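Local coordinates for protein citryl-spermidine/3,4-dihydroxybenzoyl-citryl-spermidine:spermidine ligase (Bacillus anthracis, PDB 3TO3) that catalyses the ATP-dependent condensation of spermidine with citryl-spermidine or its 3,4-dihydroxybenzoyl derivative in the biosynthesis of the siderophore petrobactin, at residues S17-S22 against A135-C140; I76-I81 against S534-V539; L390-K393 against P399-D402; D402-K407 against E411-L416; L417-I422 against V540-N545. All blocks are in the same frame, centred on the assembly; numbering follows the deposited sequence. Where two conformers were deposited one is given.

Interaction 1 (S17-S22 against A135-C140); sequences SEDYIS and AQYERC
The ring of Tyr137 meets two side chains of segment 17-22 at its CD1 side: the Asp19 carboxylate at its edge, close to the ring plane, with OD2 3.5 Å from Tyr137 CD1, and the Ser17 hydroxymethyl group coming in obliquely, with OG 3.6 Å from the same CD1. Carboxylate and ring are turned 76° against each other. The motif is a serine N-cap: Ser17 sits just ahead of helix 18-37, and its OG accepts the backbone N-H of Asp19 over 3.0 Å, a bond bent to 137°. OG also hydrogen-bonds Ala14 O in the preceding helix 6-15. This start of one helix abuts the last turn of helix 115-138, whose residue Tyr137 carries its CG anti to the backbone N (chi1 180°), placing the ring alongside Ser17. No hydrogen bond spans the two segments. Asp19 OD1 lies 3.7 Å from Gln136 O, two acceptors side by side; Lys395 NZ hydrogen-bonds Gln136 O and makes a long, weak ion pair with Asp19, which may offset their mutual repulsion. Ser17 O accepts from Gln264 NE2 of the second subunit, so the cap also borders the dimer interface. Beyond the helix end, Arg139 folds back: its NH1 donates a hydrogen bond to Gln136 OE1 over 2.9 Å, on a lone pair in the carbonyl plane.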
# COMPACT_ATOMS: atom_id res chain seq x y z
N SER B 17 22.06 -6.33 -13.92
CA SER B 17 23.47 -5.96 -13.96
C SER B 17 24.23 -6.40 -12.72
O SER B 17 23.66 -7.04 -11.82
CB SER B 17 23.61 -4.46 -14.07
OG SER B 17 23.47 -3.87 -12.78
N GLU B 18 25.50 -6.02 -12.67
CA GLU B 18 26.38 -6.29 -11.55
C GLU B 18 26.08 -5.38 -10.36
O GLU B 18 26.43 -5.72 -9.23
CB GLU B 18 27.84 -6.09 -11.95
CG GLU B 18 28.35 -7.09 -12.99
CD GLU B 18 29.16 -8.24 -12.38
OE1 GLU B 18 29.93 -8.88 -13.13
OE2 GLU B 18 29.03 -8.51 -11.16
N ASP B 19 25.49 -4.21 -10.61
CA ASP B 19 25.18 -3.30 -9.51
C ASP B 19 24.10 -3.90 -8.61
O ASP B 19 24.04 -3.64 -7.41
CB ASP B 19 24.73 -1.95 -10.04
CG ASP B 19 25.87 -1.18 -10.68
OD1 ASP B 19 26.75 -0.72 -9.94
OD2 ASP B 19 25.89 -1.03 -11.93
N TYR B 20 23.27 -4.75 -9.19
CA TYR B 20 22.31 -5.47 -8.39
C TYR B 20 23.03 -6.38 -7.35
O TYR B 20 22.63 -6.41 -6.19
CB TYR B 20 21.35 -6.26 -9.28
CG TYR B 20 20.45 -7.14 -8.47
CD1 TYR B 20 19.30 -6.62 -7.89
CD2 TYR B 20 20.77 -8.48 -8.24
CE1 TYR B 20 18.47 -7.42 -7.11
CE2 TYR B 20 19.97 -9.28 -7.45
CZ TYR B 20 18.81 -8.75 -6.89
OH TYR B 20 18.00 -9.56 -6.12
N ILE B 21 24.06 -7.10 -7.78
CA ILE B 21 24.82 -7.99 -6.91
C ILE B 21 25.50 -7.21 -5.78
O ILE B 21 25.42 -7.63 -4.62
CB ILE B 21 25.86 -8.79 -7.69
CG1 ILE B 21 25.18 -9.63 -8.76
CG2 ILE B 21 26.72 -9.66 -6.75
CD1 ILE B 21 24.64 -10.94 -8.28
N SER B 22 26.14 -6.09 -6.10
CA SER B 22 26.75 -5.25 -5.05
C SER B 22 25.74 -4.74 -4.05
O SER B 22 26.03 -4.70 -2.87
CB SER B 22 27.49 -4.03 -5.61
OG SER B 22 27.63 -4.16 -6.99
N ALA B 135 19.72 3.25 -8.67
CA ALA B 135 20.60 4.40 -8.43
C ALA B 135 22.10 4.09 -8.70
O ALA B 135 22.78 4.86 -9.38
CB ALA B 135 20.38 4.99 -7.06
N GLN B 136 22.61 2.99 -8.14
CA GLN B 136 24.02 2.60 -8.35
C GLN B 136 24.26 2.36 -9.85
O GLN B 136 25.34 2.63 -10.35
CB GLN B 136 24.38 1.35 -7.57
CG GLN B 136 24.24 1.49 -6.06
CD GLN B 136 25.07 2.63 -5.53
OE1 GLN B 136 26.21 2.81 -5.94
NE2 GLN B 136 24.49 3.43 -4.65
N TYR B 137 23.26 1.87 -10.56
CA TYR B 137 23.44 1.60 -11.96
C TYR B 137 23.48 2.88 -12.81
O TYR B 137 24.20 2.96 -13.79
CB TYR B 137 22.36 0.66 -12.46
CG TYR B 137 22.48 0.34 -13.92
CD1 TYR B 137 23.39 -0.61 -14.34
CD2 TYR B 137 21.68 0.97 -14.87
CE1 TYR B 137 23.52 -0.93 -15.69
CE2 TYR B 137 21.80 0.65 -16.23
CZ TYR B 137 22.74 -0.30 -16.63
OH TYR B 137 22.92 -0.66 -17.94
N GLU B 138 22.73 3.91 -12.42
CA GLU B 138 22.72 5.15 -13.18
C GLU B 138 23.90 6.09 -12.92
O GLU B 138 24.18 6.96 -13.75
CB GLU B 138 21.41 5.91 -12.95
CG GLU B 138 20.23 5.22 -13.59
CD GLU B 138 20.24 5.35 -15.10
OE1 GLU B 138 20.14 4.31 -15.80
OE2 GLU B 138 20.32 6.50 -15.60
N ARG B 139 24.60 5.89 -11.80
CA ARG B 139 25.67 6.79 -11.36
C ARG B 139 26.89 6.72 -12.28
O ARG B 139 27.25 5.63 -12.77
CB ARG B 139 26.08 6.51 -9.91
CG ARG B 139 27.02 5.31 -9.72
CD ARG B 139 27.34 5.02 -8.23
NE ARG B 139 27.89 6.17 -7.51
CZ ARG B 139 28.14 6.20 -6.19
NH1 ARG B 139 27.89 5.15 -5.42
NH2 ARG B 139 28.65 7.30 -5.65
N CYS B 140 27.53 7.88 -12.47
CA CYS B 140 28.74 8.00 -13.32
C CYS B 140 30.09 7.72 -12.61
O CYS B 140 30.14 7.44 -11.41
CB CYS B 140 28.78 9.38 -13.99
SG CYS B 140 30.05 9.57 -15.28

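Interaction 2 (I76-I81 against S534-V539); sequences ITFGRI and SFWMIV. With EDO (1,2-ethanediol), chain H.
Trp536 donates its indole N-H to the hydroxyl of Thr77, NE1 to OG1 2.9 Å, with the acceptor close to the ring plane and the bond fairly straight at 160°. Thr77 OG1 is also hydrogen-bonded to Glu532 OE1. The methyl of Thr77 follows along the same rim, CG2 lying 3.9 Å from Trp536 CZ2. Phe78, next in the chain, turns its edge toward the indole face in an offset edge-to-face (T-shaped) pair, the phenyl and indole six-membered rings 5.7 Å apart between centroids and their planes at 86°. On the other face of the indole lies Phe535, its CD2 3.6 Å above the plane, so the ring is held between two phenylalanines. Thr77 and Phe78 are placed by a type I' beta turn from Thr77 to Arg80, which lies in the connection between antiparallel strands 65-74 and 81-83. Farther out, Arg80 forms a salt bridge with Glu519 of helix 502-528, and Tyr37 OH bonds Phe78 O. With both its partners, indole and carboxylate, on helix 532-547, the buried Thr77 hydroxyl links that helix to the hairpin with its polar needs met, consistent with a fixed rotation of the threonine.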
# COMPACT_ATOMS: atom_id res chain seq x y z
N ILE B 76 36.63 -1.53 18.28
CA ILE B 76 36.70 -0.75 19.50
C ILE B 76 35.74 0.44 19.44
O ILE B 76 35.39 1.01 20.49
CB ILE B 76 38.12 -0.26 19.87
CG1 ILE B 76 38.47 0.98 19.08
CG2 ILE B 76 39.16 -1.34 19.64
CD1 ILE B 76 39.47 1.82 19.76
N THR B 77 35.21 0.77 18.25
CA THR B 77 34.34 1.93 18.20
C THR B 77 32.92 1.38 18.50
O THR B 77 32.17 1.01 17.62
CB THR B 77 34.40 2.52 16.74
OG1 THR B 77 35.67 3.17 16.54
CG2 THR B 77 33.26 3.53 16.42
N PHE B 78 32.53 1.54 19.76
CA PHE B 78 31.23 1.12 20.30
C PHE B 78 30.89 -0.33 20.15
O PHE B 78 29.73 -0.70 20.28
CB PHE B 78 30.10 1.99 19.74
CG PHE B 78 30.29 3.43 20.04
CD1 PHE B 78 29.99 3.92 21.29
CD2 PHE B 78 30.86 4.28 19.11
CE1 PHE B 78 30.20 5.23 21.61
CE2 PHE B 78 31.06 5.61 19.44
CZ PHE B 78 30.74 6.07 20.68
N GLY B 79 31.91 -1.17 19.96
CA GLY B 79 31.69 -2.58 19.70
C GLY B 79 30.95 -2.88 18.42
O GLY B 79 30.40 -3.96 18.27
N ARG B 80 30.92 -1.95 17.46
CA ARG B 80 30.21 -2.22 16.22
C ARG B 80 30.81 -3.47 15.52
O ARG B 80 32.00 -3.77 15.63
CB ARG B 80 30.30 -1.04 15.28
CG ARG B 80 29.67 0.24 15.75
CD ARG B 80 28.24 0.26 15.41
NE ARG B 80 27.98 0.11 13.98
CZ ARG B 80 27.91 1.11 13.11
NH1 ARG B 80 28.11 2.38 13.50
NH2 ARG B 80 27.65 0.85 11.83
N ILE B 81 29.95 -4.18 14.81
CA ILE B 81 30.32 -5.36 14.08
C ILE B 81 30.56 -4.96 12.64
O ILE B 81 29.73 -4.31 12.01
CB ILE B 81 29.16 -6.39 14.12
CG1 ILE B 81 28.81 -6.74 15.56
CG2 ILE B 81 29.51 -7.67 13.33
CD1 ILE B 81 29.93 -7.36 16.33
N SER B 534 43.62 5.99 17.92
CA SER B 534 44.12 7.35 17.66
C SER B 534 42.97 8.32 17.37
O SER B 534 42.97 9.45 17.85
CB SER B 534 45.10 7.39 16.48
OG SER B 534 46.17 6.50 16.70
N PHE B 535 42.02 7.89 16.55
CA PHE B 535 40.84 8.71 16.25
C PHE B 535 40.20 9.16 17.57
O PHE B 535 40.02 10.36 17.80
CB PHE B 535 39.85 7.92 15.39
CG PHE B 535 38.63 8.68 14.99
CD1 PHE B 535 38.50 9.20 13.70
CD2 PHE B 535 37.58 8.85 15.89
CE1 PHE B 535 37.35 9.90 13.32
CE2 PHE B 535 36.43 9.55 15.53
CZ PHE B 535 36.30 10.07 14.24
N TRP B 536 39.89 8.21 18.45
CA TRP B 536 39.18 8.56 19.68
C TRP B 536 40.05 9.35 20.67
O TRP B 536 39.55 10.18 21.43
CB TRP B 536 38.47 7.35 20.32
CG TRP B 536 37.38 6.85 19.38
CD1 TRP B 536 37.41 5.72 18.61
CD2 TRP B 536 36.16 7.53 19.05
NE1 TRP B 536 36.26 5.65 17.84
CE2 TRP B 536 35.48 6.75 18.11
CE3 TRP B 536 35.57 8.72 19.49
CZ2 TRP B 536 34.25 7.12 17.59
CZ3 TRP B 536 34.34 9.09 18.97
CH2 TRP B 536 33.69 8.28 18.04
N MSE B 537 41.36 9.11 20.63
CA MSE B 537 42.24 9.88 21.48
C MSE B 537 42.34 11.34 21.02
O MSE B 537 42.69 12.21 21.81
CB MSE B 537 43.63 9.24 21.56
CG MSE B 537 43.67 7.97 22.42
SE MSE B 537 45.49 7.37 22.83
CE MSE B 537 46.02 6.66 21.10
N ILE B 538 42.03 11.61 19.76
CA ILE B 538 41.99 12.98 19.29
C ILE B 538 40.71 13.65 19.71
O ILE B 538 40.69 14.82 20.08
CB ILE B 538 42.16 13.08 17.78
CG1 ILE B 538 43.65 12.91 17.43
CG2 ILE B 538 41.63 14.42 17.29
CD1 ILE B 538 43.91 12.76 15.97
N VAL B 539 39.63 12.87 19.65
CA VAL B 539 38.33 13.37 20.06
C VAL B 539 38.36 13.75 21.54
O VAL B 539 37.95 14.86 21.91
CB VAL B 539 37.21 12.37 19.75
CG1 VAL B 539 35.89 12.85 20.35
CG2 VAL B 539 37.08 12.22 18.24
C1 EDO H . 48.40 5.28 14.12
O1 EDO H . 47.27 4.46 14.41
C2 EDO H . 47.89 6.43 13.27
O2 EDO H . 48.95 6.76 12.36

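Interaction 3 (L390-K393 against P399-D402); sequences LYAK and PIID
Ile400 gives its backbone N-H to the carbonyl of Ala392, N to O 3.1 Å and nearly straight at 171°, although the nitrogen stands 31° off the carbonyl plane. It is the one direct hydrogen bond between the segments, and next to it Lys393 and Pro399 form an isolated beta bridge. A water extends the polar seam. It donates to Leu390 O at 2.7 Å and to Ala392 O at 2.9 Å, and accepts from Ile401 N at 3.1 Å, so that three backbone groups are tied through one oxygen and Ala392 O receives both a peptide N-H and a water proton. The irregular segment 390-393, extended only at Ala392 and Lys393, thus meets a type I beta turn, Pro399 to Asp402, which leads straight into helix 402-408; both belong to the loop that follows strand 383-386. This loop carries part of the nucleotide pocket: Tyr391, between the water-bound carbonyls of Leu390 and Ala392, hydrogen-bonds N6 of ATP through its hydroxyl, which also reaches Asn516. Apolar contacts flank the seam. Ile401 lies across Leu390, with its CG2 4.1 Å from Leu390 CD2. Its CG1 sits between backbone N and carbonyl carbon (chi1 60°), and this brings CD1 to 3.4 Å from Leu390 O. At the other end Ile400 CG2 approaches Ala392 CB at 4.4 Å, while Lys393 lays the first part of its aliphatic chain over the bridge, CG 4.0 Å from Pro399 CA.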
# COMPACT_ATOMS: atom_id res chain seq x y z
N LEU B 390 31.10 13.31 4.46
CA LEU B 390 32.48 13.16 4.92
C LEU B 390 32.96 11.69 4.98
O LEU B 390 34.15 11.42 4.87
CB LEU B 390 32.67 13.85 6.25
CG LEU B 390 32.28 15.35 6.26
CD1 LEU B 390 32.35 15.90 7.64
CD2 LEU B 390 33.09 16.21 5.31
N TYR B 391 32.06 10.77 5.27
CA TYR B 391 32.35 9.34 5.19
C TYR B 391 31.83 8.62 3.95
O TYR B 391 31.89 7.41 3.89
CB TYR B 391 32.02 8.60 6.50
CG TYR B 391 30.72 8.99 7.16
CD1 TYR B 391 29.52 8.35 6.83
CD2 TYR B 391 30.69 9.99 8.13
CE1 TYR B 391 28.30 8.69 7.45
CE2 TYR B 391 29.46 10.36 8.76
CZ TYR B 391 28.28 9.69 8.43
OH TYR B 391 27.08 10.04 9.04
N ALA B 392 31.25 9.35 3.00
CA ALA B 392 30.86 8.73 1.73
C ALA B 392 32.07 8.32 0.90
O ALA B 392 33.16 8.85 1.08
CB ALA B 392 29.97 9.67 0.90
N LYS B 393 31.86 7.38 -0.02
CA LYS B 393 32.90 6.96 -0.96
C LYS B 393 32.40 7.04 -2.39
O LYS B 393 31.19 7.05 -2.64
CB LYS B 393 33.32 5.52 -0.67
CG LYS B 393 33.96 5.32 0.67
CD LYS B 393 33.93 3.86 1.01
CE LYS B 393 33.82 3.64 2.51
NZ LYS B 393 34.37 2.29 2.88
N PRO B 399 37.37 7.30 -0.66
CA PRO B 399 36.63 8.27 0.14
C PRO B 399 36.55 9.59 -0.61
O PRO B 399 37.53 9.99 -1.22
CB PRO B 399 37.51 8.42 1.38
CG PRO B 399 38.23 7.10 1.48
CD PRO B 399 38.57 6.83 0.04
N ILE B 400 35.40 10.25 -0.58
CA ILE B 400 35.30 11.51 -1.28
C ILE B 400 36.15 12.62 -0.62
O ILE B 400 36.48 13.60 -1.27
CB ILE B 400 33.85 11.99 -1.47
CG1 ILE B 400 33.29 12.48 -0.16
CG2 ILE B 400 32.96 10.91 -2.11
CD1 ILE B 400 32.63 13.81 -0.31
N ILE B 401 36.56 12.44 0.64
CA ILE B 401 37.40 13.44 1.29
C ILE B 401 38.87 13.24 0.95
O ILE B 401 39.74 13.95 1.47
CB ILE B 401 37.22 13.55 2.85
CG1 ILE B 401 37.54 12.23 3.55
CG2 ILE B 401 35.81 14.03 3.21
CD1 ILE B 401 37.46 12.31 5.06
N ASP B 402 39.15 12.27 0.07
CA ASP B 402 40.53 11.87 -0.18
C ASP B 402 41.46 13.04 -0.52
O ASP B 402 42.47 13.25 0.17
CB ASP B 402 40.60 10.77 -1.24
CG ASP B 402 42.02 10.28 -1.51
OD1 ASP B 402 42.54 9.46 -0.71
OD2 ASP B 402 42.63 10.71 -2.53
O HOH W 1 35.12 10.45 2.52

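Interaction 4 (D402-K407 against E411-L416); sequences DAWLNK and ENWLRL
Glu411 OE1, on the helical turn that also carries Trp413 to its meeting with Trp404 and Leu405, is gripped side-on by two nitrogens of Arg415: NE at 3.0 Å from OE1, on the anti lone pair, and NH2 at 3.2 Å from OE1. Both bonds lie in the guanidinium plane, and Arg415 reaches further carboxylates on helix 532-547. The contact itself is apolar and centres on Trp413. Leu405 sets CD2 over one face of that indole, 3.6 Å above the plane and shifted toward its rim, closest to Trp413 CE3 at 3.9 Å. Trp404 approaches the same indole obliquely near NE1 and CZ2: its CE3 lies 3.9 Å from Trp413 CZ2, which stands near the plane of Trp404, at its edge. With chi1 near -172°, the indole of Trp413 swings away from its own backbone N and out toward helix 402-408. The three side chains meet where this short helix and the long helix 410-432, consecutive in the chain, pack against each other across a tight turn. Leu405 continues onto Leu524 and Tyr528 of helix 502-528, and Trp404 meets the ring of His447. No polar group pairs across the bend; Trp413 NE1 instead donates to Gly450 O, beside strand 451-457, which probably lowers the polar cost of burying the indole; between the two segments the contact then rests on apolar packing.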
# COMPACT_ATOMS: atom_id res chain seq x y z
N ASP B 402 39.15 12.27 0.07
CA ASP B 402 40.53 11.87 -0.18
C ASP B 402 41.46 13.04 -0.52
O ASP B 402 42.47 13.25 0.17
CB ASP B 402 40.60 10.77 -1.24
CG ASP B 402 42.02 10.28 -1.51
OD1 ASP B 402 42.54 9.46 -0.71
OD2 ASP B 402 42.63 10.71 -2.53
N ALA B 403 41.12 13.84 -1.53
CA ALA B 403 41.97 14.98 -1.88
C ALA B 403 42.21 15.87 -0.67
O ALA B 403 43.33 16.26 -0.42
CB ALA B 403 41.39 15.78 -3.04
N TRP B 404 41.18 16.17 0.11
CA TRP B 404 41.39 17.01 1.28
C TRP B 404 42.40 16.41 2.25
O TRP B 404 43.24 17.13 2.80
CB TRP B 404 40.07 17.28 2.02
CG TRP B 404 39.08 18.02 1.20
CD1 TRP B 404 39.30 18.69 0.02
CD2 TRP B 404 37.68 18.14 1.47
NE1 TRP B 404 38.13 19.23 -0.44
CE2 TRP B 404 37.11 18.90 0.43
CE3 TRP B 404 36.84 17.68 2.50
CZ2 TRP B 404 35.76 19.23 0.39
CZ3 TRP B 404 35.51 17.99 2.47
CH2 TRP B 404 34.97 18.76 1.42
N LEU B 405 42.28 15.12 2.50
CA LEU B 405 43.20 14.49 3.44
C LEU B 405 44.64 14.62 2.94
O LEU B 405 45.53 14.89 3.74
CB LEU B 405 42.84 13.03 3.74
CG LEU B 405 41.47 12.75 4.37
CD1 LEU B 405 41.21 11.23 4.51
CD2 LEU B 405 41.37 13.46 5.70
N ASN B 406 44.84 14.44 1.64
CA ASN B 406 46.16 14.56 1.04
C ASN B 406 46.70 15.99 1.22
O ASN B 406 47.89 16.19 1.51
CB ASN B 406 46.15 14.16 -0.46
CG ASN B 406 45.86 12.67 -0.68
OD1 ASN B 406 45.88 11.87 0.25
ND2 ASN B 406 45.58 12.31 -1.92
N LYS B 407 45.81 16.97 1.06
CA LYS B 407 46.19 18.38 1.12
C LYS B 407 46.52 18.87 2.54
O LYS B 407 47.54 19.52 2.75
CB LYS B 407 45.12 19.28 0.48
CG LYS B 407 45.57 20.71 0.18
CD LYS B 407 44.38 21.69 0.04
CE LYS B 407 44.64 22.69 -1.09
NZ LYS B 407 43.91 23.99 -0.93
N GLU B 411 45.56 13.99 10.47
CA GLU B 411 45.42 14.43 11.84
C GLU B 411 45.00 15.90 11.88
O GLU B 411 44.10 16.26 12.62
CB GLU B 411 46.69 14.22 12.66
CG GLU B 411 46.51 14.61 14.13
CD GLU B 411 47.78 14.50 14.97
OE1 GLU B 411 47.83 15.14 16.04
OE2 GLU B 411 48.73 13.78 14.59
N ASN B 412 45.62 16.75 11.06
CA ASN B 412 45.22 18.16 11.07
C ASN B 412 43.79 18.38 10.64
O ASN B 412 43.11 19.24 11.18
CB ASN B 412 46.12 19.03 10.19
CG ASN B 412 47.54 19.03 10.65
OD1 ASN B 412 47.81 18.76 11.83
ND2 ASN B 412 48.47 19.29 9.73
N TRP B 413 43.36 17.62 9.64
CA TRP B 413 42.02 17.80 9.12
C TRP B 413 41.01 17.33 10.17
O TRP B 413 40.02 18.00 10.42
CB TRP B 413 41.84 17.02 7.81
CG TRP B 413 40.54 17.31 7.11
CD1 TRP B 413 40.30 18.32 6.21
CD2 TRP B 413 39.31 16.61 7.26
NE1 TRP B 413 39.00 18.28 5.79
CE2 TRP B 413 38.37 17.24 6.41
CE3 TRP B 413 38.91 15.50 8.02
CZ2 TRP B 413 37.04 16.80 6.31
CZ3 TRP B 413 37.62 15.06 7.93
CH2 TRP B 413 36.69 15.71 7.08
N LEU B 414 41.27 16.19 10.79
CA LEU B 414 40.37 15.65 11.79
C LEU B 414 40.27 16.56 13.03
O LEU B 414 39.19 16.78 13.56
CB LEU B 414 40.80 14.23 12.18
CG LEU B 414 40.00 13.49 13.25
CD1 LEU B 414 38.52 13.32 12.86
CD2 LEU B 414 40.67 12.16 13.53
N ARG B 415 41.39 17.12 13.47
CA ARG B 415 41.33 18.09 14.56
C ARG B 415 40.49 19.33 14.21
O ARG B 415 39.63 19.73 14.98
CB ARG B 415 42.71 18.53 14.98
CG ARG B 415 43.52 17.41 15.56
CD ARG B 415 44.79 17.97 16.17
NE ARG B 415 45.53 16.91 16.85
CZ ARG B 415 45.30 16.55 18.10
NH1 ARG B 415 44.37 17.18 18.81
NH2 ARG B 415 46.01 15.58 18.65
N LEU B 416 40.76 19.94 13.06
CA LEU B 416 39.91 21.06 12.65
C LEU B 416 38.45 20.67 12.59
O LEU B 416 37.60 21.47 12.96
CB LEU B 416 40.31 21.62 11.30
CG LEU B 416 41.56 22.45 11.44
CD1 LEU B 416 42.41 22.38 10.15
CD2 LEU B 416 41.15 23.88 11.84

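Interaction 5 (L417-I422 against V540-N545); sequences LIQKAI and VEEIEN
This is a mixed polar and apolar helix-to-helix contact, in which Ile418 and Gln419 of helix 410-432 meet Glu542 of helix 532-547, in the part of the chain assigned to the FhuF-like family. Gln419 donates from NE2 to Glu542 OE1 over 2.9 Å at 164°. The acceptor lies near the plane of the glutamine amide, whereas the donor comes to OE1 from above the carboxylate plane, the two flat groups being turned 74° against each other. An extended glutamine chain spans the gap, and its CG also passes 3.4 Å from Glu542 OE1. The glutamate bends at chi2 (-60°), which turns its carboxylate toward Gln419 and leaves CB and CG against Ile418, whose CG2 is only 3.6 Å from Glu542 CB. The other oxygen, Glu542 OE2, forms a salt bridge with Arg415 NH1, one turn earlier on the helix of Gln419, so the buried carboxylate is held at both oxygens from the same helix; the arginine probably favours its charged form. The pi-type widening of helix 410-432 at 418-422 begins at the contact residues themselves, and the backbone bonds of Ala421 and Ile422 within it are weak. Around the pair, Leu417 and Ile422 pack against helix 502-528, and Val540 faces helix 591-600 on the far side of helix 532-547.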
# COMPACT_ATOMS: atom_id res chain seq x y z
N LEU B 417 38.16 19.46 12.12
CA LEU B 417 36.79 19.03 11.95
C LEU B 417 36.10 18.98 13.31
O LEU B 417 35.03 19.54 13.50
CB LEU B 417 36.69 17.66 11.25
CG LEU B 417 35.23 17.19 11.09
CD1 LEU B 417 34.42 18.03 10.04
CD2 LEU B 417 35.17 15.69 10.78
N ILE B 418 36.74 18.30 14.25
CA ILE B 418 36.24 18.17 15.59
C ILE B 418 36.06 19.57 16.21
O ILE B 418 35.00 19.86 16.82
CB ILE B 418 37.22 17.36 16.47
CG1 ILE B 418 37.46 15.96 15.87
CG2 ILE B 418 36.72 17.24 17.86
CD1 ILE B 418 36.23 15.21 15.60
N GLN B 419 37.06 20.44 16.04
CA GLN B 419 37.04 21.77 16.68
C GLN B 419 35.93 22.66 16.16
O GLN B 419 35.36 23.42 16.93
CB GLN B 419 38.37 22.52 16.55
CG GLN B 419 39.52 21.88 17.29
CD GLN B 419 40.72 22.80 17.41
OE1 GLN B 419 40.81 23.83 16.75
NE2 GLN B 419 41.65 22.43 18.29
N LYS B 420 35.65 22.59 14.87
CA LYS B 420 34.60 23.39 14.24
C LYS B 420 33.23 22.76 14.12
O LYS B 420 32.26 23.45 13.84
CB LYS B 420 35.07 23.80 12.84
CG LYS B 420 35.89 25.07 12.80
CD LYS B 420 37.20 24.97 13.56
CE LYS B 420 37.84 26.37 13.72
NZ LYS B 420 38.80 26.40 14.88
N ALA B 421 33.12 21.46 14.36
CA ALA B 421 31.88 20.75 14.08
C ALA B 421 31.33 20.07 15.30
O ALA B 421 30.14 20.18 15.59
CB ALA B 421 32.04 19.74 12.96
N ILE B 422 32.13 19.20 15.89
CA ILE B 422 31.66 18.39 16.99
C ILE B 422 31.60 19.17 18.32
O ILE B 422 30.66 19.02 19.11
CB ILE B 422 32.52 17.11 17.13
CG1 ILE B 422 32.07 16.06 16.12
CG2 ILE B 422 32.43 16.52 18.56
CD1 ILE B 422 32.60 16.26 14.73
N VAL B 540 38.88 12.86 22.39
CA VAL B 540 39.06 13.22 23.79
C VAL B 540 39.92 14.50 24.01
O VAL B 540 39.49 15.43 24.71
CB VAL B 540 39.59 12.04 24.60
CG1 VAL B 540 39.89 12.45 26.01
CG2 VAL B 540 38.56 10.92 24.58
N GLU B 541 41.10 14.58 23.41
CA GLU B 541 41.94 15.75 23.57
C GLU B 541 41.18 17.04 23.25
O GLU B 541 41.26 18.04 24.01
CB GLU B 541 43.18 15.67 22.68
CG GLU B 541 44.25 14.71 23.13
CD GLU B 541 45.33 14.48 22.06
OE1 GLU B 541 45.65 15.42 21.31
OE2 GLU B 541 45.86 13.36 21.98
N GLU B 542 40.47 17.04 22.13
CA GLU B 542 39.74 18.22 21.70
C GLU B 542 38.61 18.63 22.64
O GLU B 542 38.39 19.83 22.87
CB GLU B 542 39.24 18.07 20.28
CG GLU B 542 40.38 17.93 19.33
CD GLU B 542 41.29 19.14 19.35
OE1 GLU B 542 40.89 20.19 19.91
OE2 GLU B 542 42.40 19.02 18.80
N ILE B 543 37.88 17.65 23.16
CA ILE B 543 36.83 17.92 24.12
C ILE B 543 37.51 18.54 25.33
O ILE B 543 37.11 19.60 25.80
CB ILE B 543 36.05 16.63 24.50
CG1 ILE B 543 35.11 16.20 23.37
CG2 ILE B 543 35.25 16.83 25.79
CD1 ILE B 543 34.65 14.66 23.49
N GLU B 544 38.57 17.90 25.82
CA GLU B 544 39.29 18.41 26.99
C GLU B 544 39.83 19.82 26.76
O GLU B 544 39.73 20.66 27.64
CB GLU B 544 40.45 17.48 27.39
CG GLU B 544 40.01 16.21 28.12
CD GLU B 544 39.31 16.47 29.45
OE1 GLU B 544 39.79 17.31 30.25
OE2 GLU B 544 38.28 15.80 29.71
N ASN B 545 40.40 20.05 25.58
CA ASN B 545 40.95 21.35 25.23
C ASN B 545 39.88 22.46 25.32
O ASN B 545 40.16 23.57 25.83
CB ASN B 545 41.61 21.32 23.84
CG ASN B 545 43.08 20.81 23.87
OD1 ASN B 545 43.62 20.38 22.85
ND2 ASN B 545 43.70 20.88 25.05

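Overall arrangement
Interactions 2 to 5 form a connected packing region beside the ATP pocket, with interaction 1 touching it at one point. Interactions 3 and 4 share Asp402, their centres 11 Å apart, and Leu390 and Ile401 both rest on Trp413; Leu390 also touches Leu417 of interaction 5. Arg415 of interaction 4 reaches Glu541 of interaction 5, NH2 to OE1 2.7 Å. Helix 532-547 runs through interactions 2 and 5, whose centres lie 14 Å apart, and Phe535 packs on Leu414. Interaction 3 holds the adenine-binding Tyr391, whose side chain is about 8 Å from that of Trp413 and about 10 Å from that of Trp536. Interaction 1 joins where Arg139 NH2 nears Lys393 O, at 3.9 Å.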